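Local coordinates for protein paraflagellar rod component (Trypanosoma cruzi, PDB 6XYB) that is of unknown function but is conserved in kinetoplastids and specific to them, and probably binds metal ions, at the interface of chains A and B. Numbering follows the deposited sequence. Chains: chain A/B, Uncharacterized protein.

Contact 1: the interface of chains A and B. Residues chain A 82, 85-86; chain B 4-8, 21.
A:Leu82, A:Ile85 and A:Glu86, along one face of helix 74-90, lie against the start of strand 6-13 and the end of strand 17-21 of chain B. Both chains are copies of a Q4D6Q6-like protein, and this helix-on-sheet packing belongs to an interface without exact two-fold symmetry. A:Glu86 can be followed outward from its CB, which faces the B:Met4 carbonyl from a distance. Its CG lies 3.6 Å from both the B:Met4 carbonyl O and ND2 of the B:Asn6 amide, and also rests near B:Asn6 CB. CD, the carboxylate carbon, comes 3.5 Å from B:Met4 O. Over this stretch the extended chain runs antiparallel alongside the B:Asn6 side chain, the carboxylate and amide planes 42° apart. One carboxylate oxygen, OE1, ends 3.1 Å from the B:Met4 carbonyl O; since both atoms ordinarily only accept, this is a probably unfavourable approach rather than a bond. The other, OE2, points toward the B:Asn6 backbone without bonding it. B:Met4 is the first modelled residue of its chain and its side chain is incomplete, so this corner is less certain.

B:Asn6 hides 58 Å² against chain A; CB, CG and both amide atoms are in contact. With CG anti to its carbonyl carbon (chi1 -69°), CB faces A:Leu82 and the amide reaches toward A:Ile85. The CG2 methyl of A:Ile85 sits 3.5 Å from OD1 of B:Asn6, while ND2 makes a weak hydrogen bond of 3.1 Å back to the B:Met4 carbonyl O.

A:Leu82 spreads its two methyls over separate strands. CD2 packs on B:Asn6 CB at 3.5 Å, and CD1 meets the carbonyl O of B:Leu21 at 3.3 Å and touches B:Leu21 CB as well. Its chi1 of -138° lies away from a staggered position, suggesting some strain as the fork straddles the two strands.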
ATOM      1  N   LEU A  82      10.959  -8.614  -5.846  1.00 19.91           N
ATOM      2  CA  LEU A  82      11.440  -8.069  -7.147  1.00 22.90           C
ATOM      3  C   LEU A  82      11.370  -9.152  -8.228  1.00 22.35           C
ATOM      4  O   LEU A  82      10.979  -8.835  -9.351  1.00 25.48           O
ATOM      5  CB  LEU A  82      12.863  -7.515  -7.005  1.00 26.67           C
ATOM      6  CG  LEU A  82      13.157  -6.190  -7.692  1.00 41.72           C
ATOM      7  CD1 LEU A  82      14.661  -5.958  -7.757  1.00 40.59           C
ATOM      8  CD2 LEU A  82      12.550  -6.076  -9.066  1.00 48.87           C
ATOM      9  N   ILE A  85       7.723  -9.665  -9.215  1.00 18.53           N
ATOM     10  CA  ILE A  85       7.228  -8.532 -10.037  1.00 19.47           C
ATOM     11  C   ILE A  85       7.813  -8.565 -11.448  1.00 20.12           C
ATOM     12  O   ILE A  85       7.043  -8.354 -12.433  1.00 21.85           O
ATOM     13  CB  ILE A  85       7.521  -7.206  -9.332  1.00 18.21           C
ATOM     14  CG1 ILE A  85       6.713  -7.080  -8.038  1.00 17.18           C
ATOM     15  CG2 ILE A  85       7.303  -5.995 -10.227  1.00 20.78           C
ATOM     16  CD1 ILE A  85       7.348  -6.133  -7.026  1.00 16.24           C
ATOM     17  N   GLU A  86       9.125  -8.763 -11.580  1.00 21.79           N
ATOM     18  CA  GLU A  86       9.772  -8.781 -12.915  1.00 24.07           C
ATOM     19  C   GLU A  86       9.241  -9.953 -13.725  1.00 22.50           C
ATOM     20  O   GLU A  86       8.996  -9.747 -14.916  1.00 26.33           O
ATOM     21  CB  GLU A  86      11.296  -8.823 -12.825  1.00 25.80           C
ATOM     22  CG  GLU A  86      11.904  -7.556 -12.257  1.00 31.15           C
ATOM     23  CD  GLU A  86      13.367  -7.345 -12.611  1.00 47.47           C
ATOM     24  OE1 GLU A  86      13.727  -7.623 -13.764  1.00 63.26           O
ATOM     25  OE2 GLU A  86      14.126  -6.890 -11.758  1.00 53.34           O
TER
ATOM     26  N   MET B   4      12.399  -6.080 -18.667  1.00 68.90           N
ATOM     27  CA  MET B   4      11.259  -5.827 -17.702  1.00 59.25           C
ATOM     28  C   MET B   4      11.818  -5.198 -16.430  1.00 60.31           C
ATOM     29  O   MET B   4      11.728  -5.815 -15.361  1.00 51.90           O
ATOM     30  CB  MET B   4      10.529  -7.131 -17.337  1.00 38.00           C
ATOM     31  N   PRO B   5      12.417  -3.978 -16.495  1.00 46.53           N
ATOM     32  CA  PRO B   5      13.255  -3.487 -15.410  1.00 42.30           C
ATOM     33  C   PRO B   5      12.387  -2.932 -14.268  1.00 29.63           C
ATOM     34  O   PRO B   5      11.600  -1.946 -14.472  1.00 29.25           O
ATOM     35  CB  PRO B   5      14.172  -2.430 -16.062  1.00 41.93           C
ATOM     36  CG  PRO B   5      13.655  -2.294 -17.515  1.00 49.79           C
ATOM     37  CD  PRO B   5      12.296  -2.968 -17.548  1.00 46.15           C
ATOM     38  N   ASN B   6      12.518  -3.552 -13.094  1.00 27.69           N
ATOM     39  CA  ASN B   6      11.906  -3.066 -11.839  1.00 24.04           C
ATOM     40  C   ASN B   6      13.012  -2.761 -10.834  1.00 23.59           C
ATOM     41  O   ASN B   6      14.115  -3.323 -10.942  1.00 27.89           O
ATOM     42  CB  ASN B   6      10.839  -4.037 -11.286  1.00 27.55           C
ATOM     43  CG  ASN B   6       9.616  -4.067 -12.170  1.00 29.27           C
ATOM     44  OD1 ASN B   6       8.658  -3.333 -11.958  1.00 36.54           O
ATOM     45  ND2 ASN B   6       9.659  -4.916 -13.191  1.00 30.42           N
ATOM     46  N   LEU B   7      12.640  -1.959  -9.828  1.00 21.68           N
ATOM     47  CA  LEU B   7      13.537  -1.530  -8.734  1.00 22.57           C
ATOM     48  C   LEU B   7      12.753  -1.631  -7.451  1.00 21.57           C
ATOM     49  O   LEU B   7      11.556  -1.204  -7.455  1.00 24.94           O
ATOM     50  CB  LEU B   7      13.933  -0.081  -9.003  1.00 24.79           C
ATOM     51  CG  LEU B   7      14.783   0.670  -7.983  1.00 26.59           C
ATOM     52  CD1 LEU B   7      16.096  -0.044  -7.675  1.00 32.86           C
ATOM     53  CD2 LEU B   7      15.075   2.036  -8.582  1.00 29.67           C
ATOM     54  N   CYS B   8      13.373  -2.159  -6.401  1.00 21.12           N
ATOM     55  CA  CYS B   8      12.852  -2.085  -5.020  1.00 19.52           C
ATOM     56  C   CYS B   8      13.795  -1.257  -4.159  1.00 21.98           C
ATOM     57  O   CYS B   8      15.034  -1.542  -4.112  1.00 27.93           O
ATOM     58  CB  CYS B   8      12.785  -3.457  -4.402  1.00 20.09           C
ATOM     59  SG  CYS B   8      12.128  -3.493  -2.718  1.00 25.32           S
ATOM     60  N   LEU B  21      17.649  -2.503  -4.773  1.00 25.27           N
ATOM     61  CA  LEU B  21      17.767  -3.731  -5.604  1.00 24.20           C
ATOM     62  C   LEU B  21      17.129  -3.485  -6.968  1.00 26.47           C
ATOM     63  O   LEU B  21      15.989  -3.033  -6.994  1.00 27.51           O
ATOM     64  CB  LEU B  21      17.023  -4.923  -5.014  1.00 31.00           C
ATOM     65  CG  LEU B  21      17.507  -5.548  -3.719  1.00 33.07           C
ATOM     66  CD1 LEU B  21      17.050  -4.748  -2.527  1.00 37.69           C
ATOM     67  CD2 LEU B  21      16.950  -6.954  -3.640  1.00 39.79           C
TER

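Contact 2: the interface of chains A and B. Residues chain A 74, 78; chain B 8, 10, 21, 110, 112.
The CB of A:Ser78 is the apolar centre, facing both methyls of B:Leu21, with CD1 3.9 Å away, and flanked by the thiol SG of B:Cys8. SG is carried anti to its backbone N on strand 6-13 and lies against the A:Ser78 side chain in loose van der Waals contact.

Outward from this small core the hydroxyl of A:Ser78 turns to the polar side. Placed anti to its carbonyl carbon (chi1 -67°), OG donates back along helix 74-90 to the carbonyl O of A:Asp74 at 3.3 Å, one turn earlier. This donor stands 35° out of the carbonyl plane. The same OG accepts from the ammonium NZ of B:Lys112 at 2.9 Å.

B:Lys112 rises from strand 108-117 and bends at its last torsion (chi4 -83°), which brings NZ among the oxygens of A:Ser78, A:Asp74 and B:Ser10. Besides A:Ser78, NZ donates to OG of B:Ser10, on the neighbouring strand of its own chain, at 2.8 Å. It also forms a salt bridge with OD1 of the A:Asp74 carboxylate at 2.7 Å, approaching on the syn side of that oxygen though tilted from the carboxylate plane. These bonds, in different directions, probably fix the ammonium group; B:Ser10 positions it from within chain B and also meets A:Asp74 weakly.

At the rim, the CG2 methyl of B:Thr110 lies 3.8 Å from OD1 of A:Asp74. The other carboxylate oxygen, OD2, bonds to water 1 at 2.7 Å and weakly to OG of B:Ser10 at 3.4 Å. Water 1 also approaches B:Ser10 OG, but that separation is too short to be trusted. A:Asp74 opens helix 74-90, where the helix end would probably favour its negative charge. In this crystal assembly the site joins the start of the helix to the sheet of the second copy through a salt bridge and hydrogen bonds.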
ATOM      1  N   ASP A  74      15.358  -9.567   5.474  1.00 26.24           N
ATOM      2  CA  ASP A  74      14.707  -8.457   4.738  1.00 25.38           C
ATOM      3  C   ASP A  74      15.252  -8.333   3.310  1.00 25.72           C
ATOM      4  O   ASP A  74      14.471  -8.129   2.375  1.00 22.93           O
ATOM      5  CB  ASP A  74      14.813  -7.135   5.492  1.00 24.03           C
ATOM      6  CG  ASP A  74      14.079  -6.012   4.743  1.00 27.02           C
ATOM      7  OD1 ASP A  74      12.846  -6.081   4.609  1.00 27.92           O
ATOM      8  OD2 ASP A  74      14.761  -5.089   4.224  1.00 30.81           O
ATOM      9  N   SER A  78      13.026  -8.707  -0.141  1.00 22.58           N
ATOM     10  CA  SER A  78      13.035  -7.700  -1.215  1.00 20.84           C
ATOM     11  C   SER A  78      13.358  -8.371  -2.555  1.00 20.77           C
ATOM     12  O   SER A  78      12.683  -8.078  -3.578  1.00 22.35           O
ATOM     13  CB  SER A  78      14.041  -6.639  -0.947  1.00 24.85           C
ATOM     14  OG  SER A  78      13.677  -5.867   0.176  1.00 25.38           O
TER
ATOM     15  N   CYS B   8      13.373  -2.159  -6.401  1.00 21.12           N
ATOM     16  CA  CYS B   8      12.852  -2.085  -5.020  1.00 19.52           C
ATOM     17  C   CYS B   8      13.795  -1.257  -4.159  1.00 21.98           C
ATOM     18  O   CYS B   8      15.034  -1.542  -4.112  1.00 27.93           O
ATOM     19  CB  CYS B   8      12.785  -3.457  -4.402  1.00 20.09           C
ATOM     20  SG  CYS B   8      12.128  -3.493  -2.718  1.00 25.32           S
ATOM     21  N   SER B  10      14.107  -0.251  -0.147  1.00 18.71           N
ATOM     22  CA  SER B  10      13.612  -0.573   1.212  1.00 18.53           C
ATOM     23  C   SER B  10      14.334   0.365   2.186  1.00 15.85           C
ATOM     24  O   SER B  10      15.597   0.581   2.043  1.00 24.70           O
ATOM     25  CB  SER B  10      13.769  -2.033   1.490  1.00 21.15           C
ATOM     26  OG  SER B  10      13.259  -2.420   2.737  1.00 25.82           O
ATOM     27  N   LEU B  21      17.649  -2.503  -4.773  1.00 25.27           N
ATOM     28  CA  LEU B  21      17.767  -3.731  -5.604  1.00 24.20           C
ATOM     29  C   LEU B  21      17.129  -3.485  -6.968  1.00 26.47           C
ATOM     30  O   LEU B  21      15.989  -3.033  -6.994  1.00 27.51           O
ATOM     31  CB  LEU B  21      17.023  -4.923  -5.014  1.00 31.00           C
ATOM     32  CG  LEU B  21      17.507  -5.548  -3.719  1.00 33.07           C
ATOM     33  CD1 LEU B  21      17.050  -4.748  -2.527  1.00 37.69           C
ATOM     34  CD2 LEU B  21      16.950  -6.954  -3.640  1.00 39.79           C
ATOM     35  N   THR B 110       9.802  -0.695   8.547  1.00 17.24           N
ATOM     36  CA  THR B 110      10.387  -0.924   7.244  1.00 17.19           C
ATOM     37  C   THR B 110       9.365  -0.599   6.168  1.00 16.66           C
ATOM     38  O   THR B 110       8.246  -1.112   6.240  1.00 16.16           O
ATOM     39  CB  THR B 110      10.805  -2.393   7.096  1.00 19.56           C
ATOM     40  OG1 THR B 110      11.816  -2.710   8.058  1.00 19.25           O
ATOM     41  CG2 THR B 110      11.327  -2.734   5.714  1.00 20.03           C
ATOM     42  N   LYS B 112       8.836  -0.375   1.895  1.00 13.22           N
ATOM     43  CA  LYS B 112       9.247  -0.721   0.559  1.00 14.66           C
ATOM     44  C   LYS B 112       8.570   0.172  -0.462  1.00 12.68           C
ATOM     45  O   LYS B 112       7.424   0.464  -0.378  1.00 13.70           O
ATOM     46  CB  LYS B 112       9.013  -2.191   0.296  1.00 18.69           C
ATOM     47  CG  LYS B 112       9.874  -2.963   1.268  1.00 23.79           C
ATOM     48  CD  LYS B 112      10.019  -4.427   1.063  1.00 24.32           C
ATOM     49  CE  LYS B 112      10.592  -5.048   2.307  1.00 28.77           C
ATOM     50  NZ  LYS B 112      12.034  -4.909   2.311  1.00 28.41           N
TER
HETATM   51  O   HOH W   1      14.833  -2.427   4.594  1.00 26.86           O

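The C-alpha centres of contact 1 and contact 2 are about 11 Å apart, and B:Cys8 and B:Leu21 take part in both. Each uses the same helix, 74-90 of chain A, and strands 6-13 and 17-21 of chain B; contact 2 adds strand 108-117. Contact 2 holds the beginning of the helix by charge and hydrogen bonds, whereas contact 1 lies further along and is mainly apolar. Together they lay one helix face on the partner's sheet. The deposited assembly has four copies, but the structure alone does not show whether this pairing forms in the cell.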